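Long-range contacts in ribonuclease J (Methanolobus psychrophilus R15, PDB 5HAB), which degrades RNA, probably as an exoribonuclease acting from the 5' end, and belongs to the beta-CASP group of the metallo-beta-lactamase superfamily: residues 26-31 / 42-47; 50-55 / 95-100; 196-201 / 405-410; 239-244 / 270-275; 168-173 / 212-217. The protein carries 1 engineered substitution. All coordinates share one frame; numbering follows the deposited sequence.

Overall arrangement
Contacts 1 and 2 are neighbours in one mixed beta sheet: strand 41-46 pairs with 24-32 in contact 1 and lies beside strand 49-53, which contact 2 joins to 96-102. Both are mostly aliphatic and held by backbone bonds. Contact 5, also mostly buried, joins helix 211-220 to the other sheet of the sandwich by an E168-R213 salt bridge beside aliphatic packing. Contacts 3 and 4 lie towards the beta-CASP part, with centres about 8 Å apart; both are buried but polar. Contact 3 holds the 5' phosphate of the RNA, and R273 of contact 4 bonds H406, one of the phosphate's donors. Segment 196-201 of contact 3 also touches segment 168-173 of contact 5.

Contact 1: 26-31 / 42-47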
# COMPACT_ATOMS: atom_id res chain seq x y z
N ILE B 26 -27.23 28.14 19.42
CA ILE B 26 -26.25 27.98 18.35
C ILE B 26 -26.58 26.77 17.49
O ILE B 26 -26.85 25.70 18.01
CB ILE B 26 -24.82 27.85 18.94
CG1 ILE B 26 -24.47 29.06 19.81
CG2 ILE B 26 -23.79 27.64 17.84
CD1 ILE B 26 -24.23 30.32 19.02
N GLY B 27 -26.57 26.94 16.18
CA GLY B 27 -26.70 25.80 15.29
C GLY B 27 -25.44 25.63 14.45
O GLY B 27 -24.96 26.58 13.85
N ILE B 28 -24.91 24.41 14.43
CA ILE B 28 -23.78 24.10 13.56
C ILE B 28 -24.34 23.19 12.49
O ILE B 28 -24.63 22.03 12.75
CB ILE B 28 -22.61 23.42 14.30
CG1 ILE B 28 -22.20 24.19 15.56
CG2 ILE B 28 -21.43 23.24 13.35
CD1 ILE B 28 -21.64 25.56 15.29
N ILE B 29 -24.51 23.72 11.29
CA ILE B 29 -25.12 22.98 10.19
C ILE B 29 -24.06 22.56 9.18
O ILE B 29 -23.37 23.40 8.60
CB ILE B 29 -26.24 23.80 9.51
CG1 ILE B 29 -27.31 24.20 10.52
CG2 ILE B 29 -26.87 22.99 8.39
CD1 ILE B 29 -27.10 25.58 11.13
N ALA B 30 -23.94 21.26 8.99
CA ALA B 30 -23.02 20.70 8.01
C ALA B 30 -23.71 20.58 6.66
O ALA B 30 -24.66 19.80 6.52
CB ALA B 30 -22.51 19.34 8.48
N VAL B 31 -23.26 21.33 5.66
CA VAL B 31 -23.96 21.33 4.38
C VAL B 31 -23.22 20.49 3.36
O VAL B 31 -23.80 19.61 2.72
CB VAL B 31 -24.17 22.76 3.87
CG1 VAL B 31 -25.03 22.74 2.62
CG2 VAL B 31 -24.83 23.60 4.94
N THR B 42 -20.49 25.32 5.39
CA THR B 42 -20.96 25.22 6.77
C THR B 42 -21.93 26.37 7.04
O THR B 42 -21.83 27.41 6.40
CB THR B 42 -19.78 25.24 7.77
OG1 THR B 42 -18.92 24.12 7.51
CG2 THR B 42 -20.27 25.17 9.22
N ALA B 43 -22.88 26.18 7.94
CA ALA B 43 -23.77 27.28 8.32
C ALA B 43 -23.80 27.42 9.83
O ALA B 43 -24.06 26.45 10.54
CB ALA B 43 -25.17 27.06 7.75
N ILE B 44 -23.51 28.62 10.32
CA ILE B 44 -23.54 28.91 11.74
C ILE B 44 -24.79 29.72 12.06
O ILE B 44 -24.92 30.86 11.63
CB ILE B 44 -22.28 29.67 12.19
CG1 ILE B 44 -21.00 28.93 11.76
CG2 ILE B 44 -22.30 29.90 13.70
CD1 ILE B 44 -20.89 27.53 12.32
N ARG B 45 -25.70 29.15 12.83
CA ARG B 45 -26.93 29.82 13.20
C ARG B 45 -26.79 30.40 14.60
O ARG B 45 -26.43 29.69 15.53
CB ARG B 45 -28.12 28.86 13.14
CG ARG B 45 -29.46 29.46 13.55
CD ARG B 45 -30.61 28.47 13.38
NE ARG B 45 -30.40 27.25 14.16
CZ ARG B 45 -30.54 27.17 15.48
NH1 ARG B 45 -30.89 28.23 16.19
NH2 ARG B 45 -30.32 26.01 16.10
N VAL B 46 -27.01 31.70 14.75
CA VAL B 46 -27.13 32.31 16.06
C VAL B 46 -28.57 32.76 16.23
O VAL B 46 -29.01 33.74 15.61
CB VAL B 46 -26.14 33.45 16.25
CG1 VAL B 46 -26.07 33.85 17.72
CG2 VAL B 46 -24.76 33.06 15.73
N ASN B 47 -29.31 32.02 17.05
CA ASN B 47 -30.74 32.23 17.25
C ASN B 47 -31.50 32.08 15.92
O ASN B 47 -31.87 30.97 15.54
CB ASN B 47 -30.98 33.58 17.90
CG ASN B 47 -30.37 33.66 19.29
OD1 ASN B 47 -30.35 32.68 20.03
ND2 ASN B 47 -29.83 34.82 19.64
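G27 faces R45, and I29 faces A43, in an antiparallel beta hairpin whose strands, 24-32 and 41-46, belong to one of the two mixed sheets of the metallo-beta-lactamase sandwich. Both are hydrogen-bonded pairs. G27 N reaches R45 O at 2.8 Å, R45 N returns to G27 O at 2.9 Å, and two residues further along I29 and A43 exchange the same two bonds. Between them I28 and I44 form a non-hydrogen-bonded pair, lying side by side with I28 CD1 3.6 Å from I44 CD1. I26 and V46 share that face. Together these branched aliphatics meet V191 of strand 189-194 and I184 and T186 of strand 179-186, so this face looks into the sandwich interior. It is mainly aliphatic, T42 being a polar exception whose OG1 bonds Y34. On the other face I29 CB touches A43 CB at 3.9 Å, the small alanine letting the isoleucine sit close to the strand. R45 runs extended to CD and then bends (chi3 58°), which lays its guanidinium over the bare backbone of G27, with NH2 3.7 Å from G27 CA. No side chain on G27 competes for that space. The folded-back group is gripped by several acceptors: R45 NH1 donates to N47 O at 3.0 Å, and salt bridges to E25 and E464 probably keep the buried guanidinium ionised.

Contact 2: 50-55 / 95-100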
# COMPACT_ATOMS: atom_id res chain seq x y z
N ILE B 50 -28.26 33.63 10.32
CA ILE B 50 -27.34 32.60 9.83
C ILE B 50 -26.13 33.21 9.11
O ILE B 50 -26.29 34.06 8.25
CB ILE B 50 -28.07 31.61 8.91
CG1 ILE B 50 -29.24 30.96 9.65
CG2 ILE B 50 -27.11 30.55 8.39
CD1 ILE B 50 -30.07 30.04 8.78
N ILE B 51 -24.94 32.75 9.48
CA ILE B 51 -23.71 33.06 8.75
C ILE B 51 -23.26 31.82 7.98
O ILE B 51 -22.91 30.82 8.58
CB ILE B 51 -22.60 33.53 9.70
CG1 ILE B 51 -23.13 34.64 10.62
CG2 ILE B 51 -21.37 33.98 8.93
CD1 ILE B 51 -23.37 35.95 9.90
N ILE B 52 -23.29 31.87 6.65
CA ILE B 52 -22.74 30.79 5.84
C ILE B 52 -21.23 30.96 5.77
O ILE B 52 -20.73 32.08 5.62
CB ILE B 52 -23.38 30.74 4.44
CG1 ILE B 52 -24.86 30.37 4.52
CG2 ILE B 52 -22.67 29.74 3.54
CD1 ILE B 52 -25.58 30.39 3.18
N ILE B 53 -20.50 29.86 5.90
CA ILE B 53 -19.05 29.87 5.77
C ILE B 53 -18.63 28.93 4.64
O ILE B 53 -18.83 27.71 4.70
CB ILE B 53 -18.35 29.50 7.08
CG1 ILE B 53 -18.91 30.32 8.24
CG2 ILE B 53 -16.86 29.73 6.96
CD1 ILE B 53 -18.14 30.13 9.55
N ASP B 54 -18.09 29.56 3.59
CA ASP B 54 -17.50 28.90 2.42
C ASP B 54 -18.54 28.17 1.57
O ASP B 54 -19.54 27.68 2.08
CB ASP B 54 -16.38 27.95 2.85
CG ASP B 54 -15.18 28.69 3.42
OD1 ASP B 54 -14.81 29.75 2.87
OD2 ASP B 54 -14.60 28.22 4.42
N MET B 55 -18.28 28.11 0.27
CA MET B 55 -19.14 27.44 -0.68
C MET B 55 -18.25 26.83 -1.76
O MET B 55 -18.01 27.44 -2.81
CB MET B 55 -20.15 28.43 -1.31
CG MET B 55 -21.07 29.13 -0.30
SD MET B 55 -22.38 30.12 -1.06
CE MET B 55 -22.36 29.44 -2.70
N GLY B 95 -33.82 29.91 10.41
CA GLY B 95 -33.16 31.19 10.45
C GLY B 95 -33.01 31.86 9.09
O GLY B 95 -33.38 31.29 8.06
N ASN B 96 -32.47 33.07 9.09
CA ASN B 96 -32.26 33.79 7.84
C ASN B 96 -30.78 34.09 7.65
O ASN B 96 -30.10 34.54 8.57
CB ASN B 96 -33.07 35.09 7.80
CG ASN B 96 -34.54 34.85 8.04
OD1 ASN B 96 -35.25 34.39 7.15
ND2 ASN B 96 -35.02 35.19 9.23
N VAL B 97 -30.29 33.85 6.44
CA VAL B 97 -28.88 34.05 6.13
C VAL B 97 -28.57 35.54 6.04
O VAL B 97 -29.15 36.27 5.23
CB VAL B 97 -28.50 33.33 4.82
CG1 VAL B 97 -27.05 33.61 4.47
CG2 VAL B 97 -28.74 31.83 4.97
N ARG B 98 -27.64 35.98 6.88
CA ARG B 98 -27.30 37.39 6.96
C ARG B 98 -25.96 37.72 6.30
O ARG B 98 -25.71 38.87 5.95
CB ARG B 98 -27.26 37.84 8.43
CG ARG B 98 -28.60 37.70 9.16
CD ARG B 98 -29.66 38.61 8.55
NE ARG B 98 -30.98 38.41 9.15
CZ ARG B 98 -32.11 38.89 8.64
NH1 ARG B 98 -32.10 39.60 7.52
NH2 ARG B 98 -33.27 38.66 9.26
N ALA B 99 -25.11 36.71 6.13
CA ALA B 99 -23.81 36.92 5.50
C ALA B 99 -23.20 35.62 5.00
O ALA B 99 -23.52 34.54 5.49
CB ALA B 99 -22.85 37.60 6.48
N ILE B 100 -22.32 35.74 4.01
CA ILE B 100 -21.58 34.60 3.48
C ILE B 100 -20.08 34.86 3.63
O ILE B 100 -19.54 35.75 2.97
CB ILE B 100 -21.95 34.34 2.02
CG1 ILE B 100 -23.44 34.01 1.91
CG2 ILE B 100 -21.09 33.24 1.44
CD1 ILE B 100 -23.90 33.76 0.49
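I50, I51 and I52 meet V97, A99 and I100 as parallel neighbouring strands of the mixed sheet, interrupted by a beta bulge. I50 lies opposite V97, but I51 lies opposite A99, so R98 is the extra residue; its psi of -21° departs from the extended chain. Three backbone bonds bridge the irregularity. I50 N meets N96 O at 2.7 Å from above the carbonyl plane, R98 N donates to I50 O at 2.7 Å, and I52 N to A99 O at 2.9 Å. Around them the aliphatic side chains close up: V97 sits between two isoleucines, its CG2 4.0 Å from I50 CG2 and its CG1 3.8 Å from I52 CD1. On the reverse face the short A99 receives I51 CD1 at 3.8 Å from its CB. Further out, I51 packs on I184 in the sandwich interior, while I52 and V97 rest on Y120, and R98 turns its polar end towards a salt bridge with D49. M55 brings its SD to 4.2 Å from I100 CG2. At the opposite end G95 offers bare backbone, and I50 CD1 settles 3.5 Å from G95 C.

Contact 3: 196-201 / 405-410; sequences DFKFDR and VHVSGH. With nucleotides of chain D.
K198 and S408 are joined by the direct hydrogen bond of the contact: the lysine, extended beyond CG, brings NZ to S408 O at 2.9 Å, and P239 O accepts from the same amine. Beside it the loops also meet through a CA-H...O contact, H410 CA to F197 O at 3.3 Å. Next come polar contacts with the RNA. H406 NE2 donates at 2.8 Å to OP3 of A1 of chain D, which lies at the ring edge in the ring plane; S408 OG donates to OP2 of that nucleotide at 2.6 Å; and G409 N donates to its OP1 at 3.0 Å. Three donors thus hold the 5' phosphate, consistent with a pocket for a 5' monophosphate. The run HVSGH resembles the beta-CASP motif B of relatives, with H410 as its histidine and E228 its partner at ND1. S408 also makes an ST turn, its OG accepting from H410 N at 3.1 Å, which shapes the glycine-containing bend. D196 OD1 lies at the edge of the H410 ring, in its plane, 3.2 Å from CE1, without a hydrogen bond; the carboxylate plane is tilted 68° from the ring, and D196 OD2 accepts from H104 NE2.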
# COMPACT_ATOMS: atom_id res chain seq x y z
N ASP B 196 -8.98 24.55 6.24
CA ASP B 196 -7.95 24.83 5.24
C ASP B 196 -6.88 25.74 5.82
O ASP B 196 -6.68 26.86 5.35
CB ASP B 196 -8.55 25.45 3.98
CG ASP B 196 -9.04 24.42 2.99
OD1 ASP B 196 -9.10 23.23 3.35
OD2 ASP B 196 -9.35 24.80 1.85
N PHE B 197 -6.19 25.24 6.83
CA PHE B 197 -5.16 26.03 7.48
C PHE B 197 -3.96 25.20 7.89
O PHE B 197 -3.99 23.97 7.89
CB PHE B 197 -5.72 26.70 8.73
CG PHE B 197 -5.69 25.82 9.94
CD1 PHE B 197 -6.69 24.88 10.15
CD2 PHE B 197 -4.66 25.92 10.87
CE1 PHE B 197 -6.66 24.07 11.26
CE2 PHE B 197 -4.63 25.11 11.98
CZ PHE B 197 -5.64 24.18 12.18
N LYS B 198 -2.94 25.92 8.32
CA LYS B 198 -1.67 25.35 8.67
C LYS B 198 -0.93 26.34 9.54
O LYS B 198 -0.90 27.53 9.25
CB LYS B 198 -0.90 25.02 7.38
CG LYS B 198 0.58 25.21 7.44
CD LYS B 198 1.16 25.05 6.05
CE LYS B 198 2.67 24.95 6.09
NZ LYS B 198 3.20 24.50 4.78
N PHE B 199 -0.38 25.87 10.65
CA PHE B 199 0.53 26.69 11.42
C PHE B 199 1.85 26.76 10.65
O PHE B 199 2.41 25.73 10.27
CB PHE B 199 0.75 26.11 12.82
CG PHE B 199 -0.45 26.21 13.72
CD1 PHE B 199 -1.45 27.13 13.46
CD2 PHE B 199 -0.58 25.38 14.82
CE1 PHE B 199 -2.56 27.22 14.28
CE2 PHE B 199 -1.68 25.47 15.65
CZ PHE B 199 -2.67 26.39 15.38
N ASP B 200 2.35 27.96 10.41
CA ASP B 200 3.63 28.13 9.73
C ASP B 200 4.37 29.29 10.39
O ASP B 200 4.00 30.45 10.24
CB ASP B 200 3.45 28.38 8.23
CG ASP B 200 4.75 28.23 7.46
OD1 ASP B 200 5.83 28.37 8.07
OD2 ASP B 200 4.70 27.95 6.24
N ARG B 201 5.44 28.95 11.10
CA ARG B 201 6.17 29.91 11.92
C ARG B 201 7.25 30.63 11.14
O ARG B 201 7.83 31.60 11.62
CB ARG B 201 6.77 29.16 13.10
CG ARG B 201 5.66 28.57 13.95
CD ARG B 201 6.17 27.61 15.03
NE ARG B 201 5.10 27.10 15.88
CZ ARG B 201 4.25 26.14 15.51
NH1 ARG B 201 4.36 25.62 14.30
NH2 ARG B 201 3.30 25.72 16.33
N VAL B 405 7.87 18.18 -5.20
CA VAL B 405 8.71 19.20 -4.59
C VAL B 405 7.77 20.17 -3.90
O VAL B 405 7.49 21.26 -4.40
CB VAL B 405 9.60 19.92 -5.62
CG1 VAL B 405 10.62 20.79 -4.92
CG2 VAL B 405 10.27 18.90 -6.53
N HIS B 406 7.26 19.77 -2.74
CA HIS B 406 6.06 20.38 -2.22
C HIS B 406 5.91 20.10 -0.74
O HIS B 406 6.47 19.14 -0.21
CB HIS B 406 4.84 19.85 -3.01
CG HIS B 406 3.51 20.22 -2.43
ND1 HIS B 406 2.96 21.48 -2.57
CD2 HIS B 406 2.60 19.49 -1.74
CE1 HIS B 406 1.78 21.51 -1.97
NE2 HIS B 406 1.54 20.32 -1.47
N VAL B 407 5.17 20.97 -0.07
CA VAL B 407 4.86 20.81 1.33
C VAL B 407 3.35 21.03 1.51
O VAL B 407 2.77 21.88 0.83
CB VAL B 407 5.71 21.76 2.19
CG1 VAL B 407 4.92 22.29 3.35
CG2 VAL B 407 6.96 21.05 2.68
N SER B 408 2.73 20.24 2.38
CA SER B 408 1.28 20.30 2.57
C SER B 408 0.77 21.65 3.10
O SER B 408 1.46 22.33 3.86
CB SER B 408 0.83 19.20 3.55
OG SER B 408 -0.57 19.30 3.79
N GLY B 409 -0.45 22.00 2.70
CA GLY B 409 -1.09 23.20 3.21
C GLY B 409 -1.98 22.98 4.43
O GLY B 409 -2.65 23.91 4.87
N HIS B 410 -1.97 21.77 4.99
CA HIS B 410 -2.90 21.43 6.07
C HIS B 410 -2.22 21.04 7.38
O HIS B 410 -1.14 20.44 7.39
CB HIS B 410 -3.83 20.29 5.64
CG HIS B 410 -4.72 20.63 4.48
ND1 HIS B 410 -5.90 21.32 4.63
CD2 HIS B 410 -4.60 20.37 3.16
CE1 HIS B 410 -6.47 21.47 3.45
NE2 HIS B 410 -5.70 20.91 2.54
OP3 A D 1 -0.69 18.84 -0.57
P A D 1 -1.79 19.40 0.25
OP1 A D 1 -1.73 20.88 0.17
OP2 A D 1 -1.76 18.74 1.58
O5' A D 1 -3.15 18.91 -0.42
C5' A D 1 -3.39 19.07 -1.81
C4' A D 1 -4.86 18.95 -2.11
O4' A D 1 -5.26 17.56 -1.98
C3' A D 1 -5.76 19.75 -1.17
O3' A D 1 -6.88 20.29 -1.87
C2' A D 1 -6.23 18.70 -0.16
O2' A D 1 -7.47 18.98 0.45
C1' A D 1 -6.28 17.43 -1.00
N9 A D 1 -6.00 16.22 -0.22
C8 A D 1 -5.04 16.10 0.76
N7 A D 1 -5.00 14.92 1.33
C5 A D 1 -6.01 14.21 0.69
C6 A D 1 -6.47 12.89 0.84
N6 A D 1 -5.95 12.02 1.71
N1 A D 1 -7.49 12.49 0.04
C2 A D 1 -8.00 13.37 -0.84
N3 A D 1 -7.65 14.63 -1.07
C4 A D 1 -6.64 15.00 -0.27

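Contact 4: 239-244 / 270-275; sequences PSELIA and HIARVN
E241 and R273 meet in a salt bridge on the tight side of this contact between two helix starts. The carboxylate and guanidinium are nearly coplanar, 13° apart, and R273 NH1 donates to E241 OE2 at 2.9 Å; the places of R273 NH1 and E241 OE1 are both less sure, since they sit too close in the model. The guanidinium itself is sandwiched, with A244 CB 3.5 Å above one face and H270 CD2 3.6 Å from the opposite one, both offset toward the rim. Bends at chi2 and chi3 (82° and 83°) fold R273 back from its helix into this slot, and the small A244 allows the close approach. In the beta-CASP domain, helix 271-283 follows strand 262-266 of the parallel sheet, and its first turn is linked to that of helix 241-253 through E241, A244, H270 and R273; H270 and S240 stand at their N-cap positions, and S240 OG accepts from L242 N at 2.9 Å. R273 NH2 continues to H406 ND1 and probably helps orient that phosphate-binding histidine. The other side is looser. There a water tentatively links E241 OE1, at 2.8 Å, to A272 O, where its bond is weak at 3.4 Å.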
# COMPACT_ATOMS: atom_id res chain seq x y z
N PRO B 239 5.28 20.58 8.00
CA PRO B 239 6.52 21.28 7.64
C PRO B 239 6.22 22.67 7.09
O PRO B 239 5.21 22.85 6.42
CB PRO B 239 7.15 20.37 6.58
CG PRO B 239 6.07 19.42 6.16
CD PRO B 239 5.16 19.28 7.34
N SER B 240 7.09 23.63 7.39
CA SER B 240 6.90 25.00 6.93
C SER B 240 6.98 25.11 5.41
O SER B 240 7.55 24.26 4.73
CB SER B 240 7.94 25.92 7.56
OG SER B 240 7.97 27.18 6.90
N GLU B 241 6.37 26.17 4.89
CA GLU B 241 6.50 26.53 3.48
C GLU B 241 7.97 26.78 3.13
O GLU B 241 8.40 26.60 1.99
CB GLU B 241 5.66 27.77 3.17
CG GLU B 241 5.89 28.39 1.81
CD GLU B 241 5.51 27.47 0.68
OE1 GLU B 241 5.99 27.69 -0.45
OE2 GLU B 241 4.72 26.54 0.91
N LEU B 242 8.74 27.18 4.14
CA LEU B 242 10.16 27.42 3.98
C LEU B 242 10.88 26.16 3.51
O LEU B 242 11.84 26.23 2.75
CB LEU B 242 10.77 27.93 5.28
CG LEU B 242 12.26 28.25 5.25
CD1 LEU B 242 12.56 29.25 4.14
CD2 LEU B 242 12.69 28.81 6.58
N ILE B 243 10.40 25.00 3.96
CA ILE B 243 10.96 23.72 3.54
C ILE B 243 10.80 23.53 2.03
O ILE B 243 11.73 23.10 1.35
CB ILE B 243 10.30 22.56 4.32
CG1 ILE B 243 10.56 22.73 5.82
CG2 ILE B 243 10.78 21.21 3.81
CD1 ILE B 243 12.03 22.88 6.19
N ALA B 244 9.61 23.85 1.52
CA ALA B 244 9.34 23.73 0.09
C ALA B 244 10.16 24.75 -0.69
O ALA B 244 10.64 24.48 -1.79
CB ALA B 244 7.85 23.93 -0.20
N HIS B 270 -1.14 29.11 -5.60
CA HIS B 270 -0.11 29.07 -4.57
C HIS B 270 0.90 30.19 -4.80
O HIS B 270 1.99 29.96 -5.33
CB HIS B 270 0.59 27.71 -4.52
CG HIS B 270 1.21 27.41 -3.19
ND1 HIS B 270 1.67 28.40 -2.34
CD2 HIS B 270 1.44 26.24 -2.55
CE1 HIS B 270 2.15 27.85 -1.25
NE2 HIS B 270 2.03 26.54 -1.35
N ILE B 271 0.52 31.39 -4.38
CA ILE B 271 1.26 32.60 -4.69
C ILE B 271 2.66 32.63 -4.06
O ILE B 271 3.61 33.11 -4.67
CB ILE B 271 0.43 33.84 -4.28
CG1 ILE B 271 -0.93 33.82 -4.99
CG2 ILE B 271 1.15 35.12 -4.61
CD1 ILE B 271 -0.84 33.76 -6.51
N ALA B 272 2.79 32.11 -2.84
CA ALA B 272 4.09 32.03 -2.18
C ALA B 272 5.06 31.17 -2.98
O ALA B 272 6.24 31.52 -3.16
CB ALA B 272 3.94 31.48 -0.77
N ARG B 273 4.55 30.06 -3.48
CA ARG B 273 5.34 29.12 -4.27
C ARG B 273 5.80 29.76 -5.58
O ARG B 273 6.99 29.72 -5.91
CB ARG B 273 4.52 27.86 -4.57
CG ARG B 273 5.27 26.85 -5.41
CD ARG B 273 6.19 26.02 -4.56
NE ARG B 273 5.47 24.92 -3.93
CZ ARG B 273 5.05 24.94 -2.67
NH1 ARG B 273 5.30 26.00 -1.91
NH2 ARG B 273 4.40 23.91 -2.16
N VAL B 274 4.85 30.33 -6.32
CA VAL B 274 5.15 30.99 -7.59
C VAL B 274 6.17 32.11 -7.39
O VAL B 274 7.10 32.26 -8.18
CB VAL B 274 3.86 31.55 -8.23
CG1 VAL B 274 4.20 32.39 -9.45
CG2 VAL B 274 2.92 30.41 -8.60
N ASN B 275 5.99 32.87 -6.31
CA ASN B 275 6.91 33.93 -5.93
C ASN B 275 8.33 33.37 -5.81
O ASN B 275 9.26 33.86 -6.47
CB ASN B 275 6.47 34.57 -4.60
CG ASN B 275 7.21 35.86 -4.30
OD1 ASN B 275 7.36 36.72 -5.17
ND2 ASN B 275 7.66 36.00 -3.06
O HOH W 1 7.98 29.51 -1.08

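Contact 5: 168-173 / 212-217; sequences EFINTQ and DRLKEL
E168 and R213 lock the strand to the helix by a side-on, two-point salt bridge. R213 NE donates to E168 OE2 at 2.6 Å, and R213 NH2 donates to E168 OE1 at 3.0 Å, each oxygen using its syn lone pair and both bonds nearly straight (172° and 166°). The carboxylate and guanidinium are close to coplanar, which suits the paired grip. E168, with CG anti to its backbone nitrogen (chi1 175°) and the chain straight beyond, spans the gap between strand and helix. OE1 also accepts from H185 NE2 of the neighbouring strand 179-186. R213 NH1 is served by E220 in a salt bridge and, weakly, by E216 OE1 at 3.4 Å, so the guanidinium probably keeps its charge among several acidic partners. The architecture is that of the metallo-beta-lactamase sandwich, in which helix 211-220 lies against the sheet containing strand 166-172; the axes of segments 168-172 and 212-217 approach to 9.9 Å. Packing fills the space beside the ion pair. L217 CG sits 4.1 Å above the centre of the guanidinium, and L217 CD1 meets I170 CD1 tip to tip at a tight 3.5 Å. I170 CG2 approaches L214 CD2 at 4.4 Å, aliphatic carbon suiting this buried side. Outside the pair, the backbone R213 N bonds D210 OD1, while K215 reaches E256 of a neighbouring subunit.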
# COMPACT_ATOMS: atom_id res chain seq x y z
N GLU B 168 -15.11 38.30 13.28
CA GLU B 168 -13.70 38.62 13.39
C GLU B 168 -12.86 37.72 12.48
O GLU B 168 -13.06 36.51 12.46
CB GLU B 168 -13.23 38.50 14.84
CG GLU B 168 -11.74 38.70 15.07
CD GLU B 168 -11.35 38.52 16.53
OE1 GLU B 168 -12.25 38.25 17.35
OE2 GLU B 168 -10.15 38.67 16.85
N PHE B 169 -11.93 38.31 11.73
CA PHE B 169 -10.96 37.53 10.96
C PHE B 169 -9.64 37.43 11.72
O PHE B 169 -9.16 38.42 12.28
CB PHE B 169 -10.72 38.16 9.58
CG PHE B 169 -11.78 37.83 8.56
CD1 PHE B 169 -12.91 37.10 8.90
CD2 PHE B 169 -11.64 38.25 7.24
CE1 PHE B 169 -13.88 36.81 7.96
CE2 PHE B 169 -12.61 37.95 6.29
CZ PHE B 169 -13.73 37.23 6.65
N ILE B 170 -9.06 36.23 11.75
CA ILE B 170 -7.74 36.03 12.35
C ILE B 170 -6.83 35.45 11.28
O ILE B 170 -7.20 34.49 10.61
CB ILE B 170 -7.81 35.10 13.57
CG1 ILE B 170 -8.81 35.64 14.58
CG2 ILE B 170 -6.43 34.93 14.20
CD1 ILE B 170 -9.35 34.58 15.49
N ASN B 171 -5.64 36.02 11.10
CA ASN B 171 -4.78 35.55 10.01
C ASN B 171 -4.27 34.14 10.30
O ASN B 171 -4.02 33.77 11.45
CB ASN B 171 -3.60 36.51 9.79
CG ASN B 171 -2.27 35.88 10.13
OD1 ASN B 171 -1.79 35.99 11.26
ND2 ASN B 171 -1.65 35.23 9.15
N THR B 172 -4.16 33.34 9.25
CA THR B 172 -3.53 32.03 9.37
C THR B 172 -2.75 31.76 8.09
O THR B 172 -2.69 32.62 7.21
CB THR B 172 -4.56 30.92 9.64
OG1 THR B 172 -3.88 29.72 10.02
CG2 THR B 172 -5.41 30.65 8.40
N GLN B 173 -2.16 30.57 7.98
CA GLN B 173 -1.41 30.22 6.79
C GLN B 173 -2.08 29.08 6.04
O GLN B 173 -2.82 28.29 6.63
CB GLN B 173 0.03 29.85 7.14
CG GLN B 173 0.94 31.04 7.41
CD GLN B 173 1.30 31.79 6.14
OE1 GLN B 173 1.67 31.18 5.13
NE2 GLN B 173 1.22 33.11 6.19
N ASP B 212 -1.32 34.64 19.93
CA ASP B 212 -1.77 35.51 21.02
C ASP B 212 -3.29 35.65 21.02
O ASP B 212 -3.94 35.47 22.05
CB ASP B 212 -1.12 36.88 20.91
CG ASP B 212 0.37 36.85 21.20
OD1 ASP B 212 0.83 35.87 21.83
OD2 ASP B 212 1.07 37.80 20.79
N ARG B 213 -3.84 35.99 19.86
CA ARG B 213 -5.27 36.17 19.73
C ARG B 213 -6.00 34.85 19.96
O ARG B 213 -7.08 34.84 20.55
CB ARG B 213 -5.63 36.74 18.35
CG ARG B 213 -7.11 37.04 18.18
CD ARG B 213 -7.60 37.98 19.27
NE ARG B 213 -9.04 38.19 19.20
CZ ARG B 213 -9.83 38.27 20.27
NH1 ARG B 213 -9.32 38.15 21.49
NH2 ARG B 213 -11.14 38.47 20.12
N LEU B 214 -5.41 33.75 19.51
CA LEU B 214 -6.01 32.43 19.73
C LEU B 214 -6.12 32.15 21.22
O LEU B 214 -7.16 31.68 21.70
CB LEU B 214 -5.19 31.33 19.04
CG LEU B 214 -5.06 31.38 17.51
CD1 LEU B 214 -4.23 30.21 17.00
CD2 LEU B 214 -6.43 31.40 16.85
N LYS B 215 -5.06 32.47 21.96
CA LYS B 215 -5.04 32.25 23.40
C LYS B 215 -6.08 33.13 24.09
O LYS B 215 -6.84 32.66 24.96
CB LYS B 215 -3.65 32.53 23.97
CG LYS B 215 -2.56 31.61 23.44
CD LYS B 215 -1.23 31.93 24.09
CE LYS B 215 -0.08 31.22 23.39
NZ LYS B 215 1.23 31.55 24.01
N GLU B 216 -6.11 34.40 23.71
CA GLU B 216 -7.10 35.34 24.22
C GLU B 216 -8.52 34.82 23.99
O GLU B 216 -9.32 34.80 24.93
CB GLU B 216 -6.94 36.72 23.57
CG GLU B 216 -5.74 37.49 24.08
CD GLU B 216 -5.68 38.90 23.53
OE1 GLU B 216 -6.27 39.15 22.46
OE2 GLU B 216 -5.03 39.76 24.16
N LEU B 217 -8.83 34.41 22.76
CA LEU B 217 -10.13 33.81 22.43
C LEU B 217 -10.44 32.64 23.35
O LEU B 217 -11.56 32.52 23.85
CB LEU B 217 -10.17 33.34 20.98
CG LEU B 217 -10.77 34.27 19.93
CD1 LEU B 217 -10.67 33.61 18.57
CD2 LEU B 217 -12.21 34.58 20.27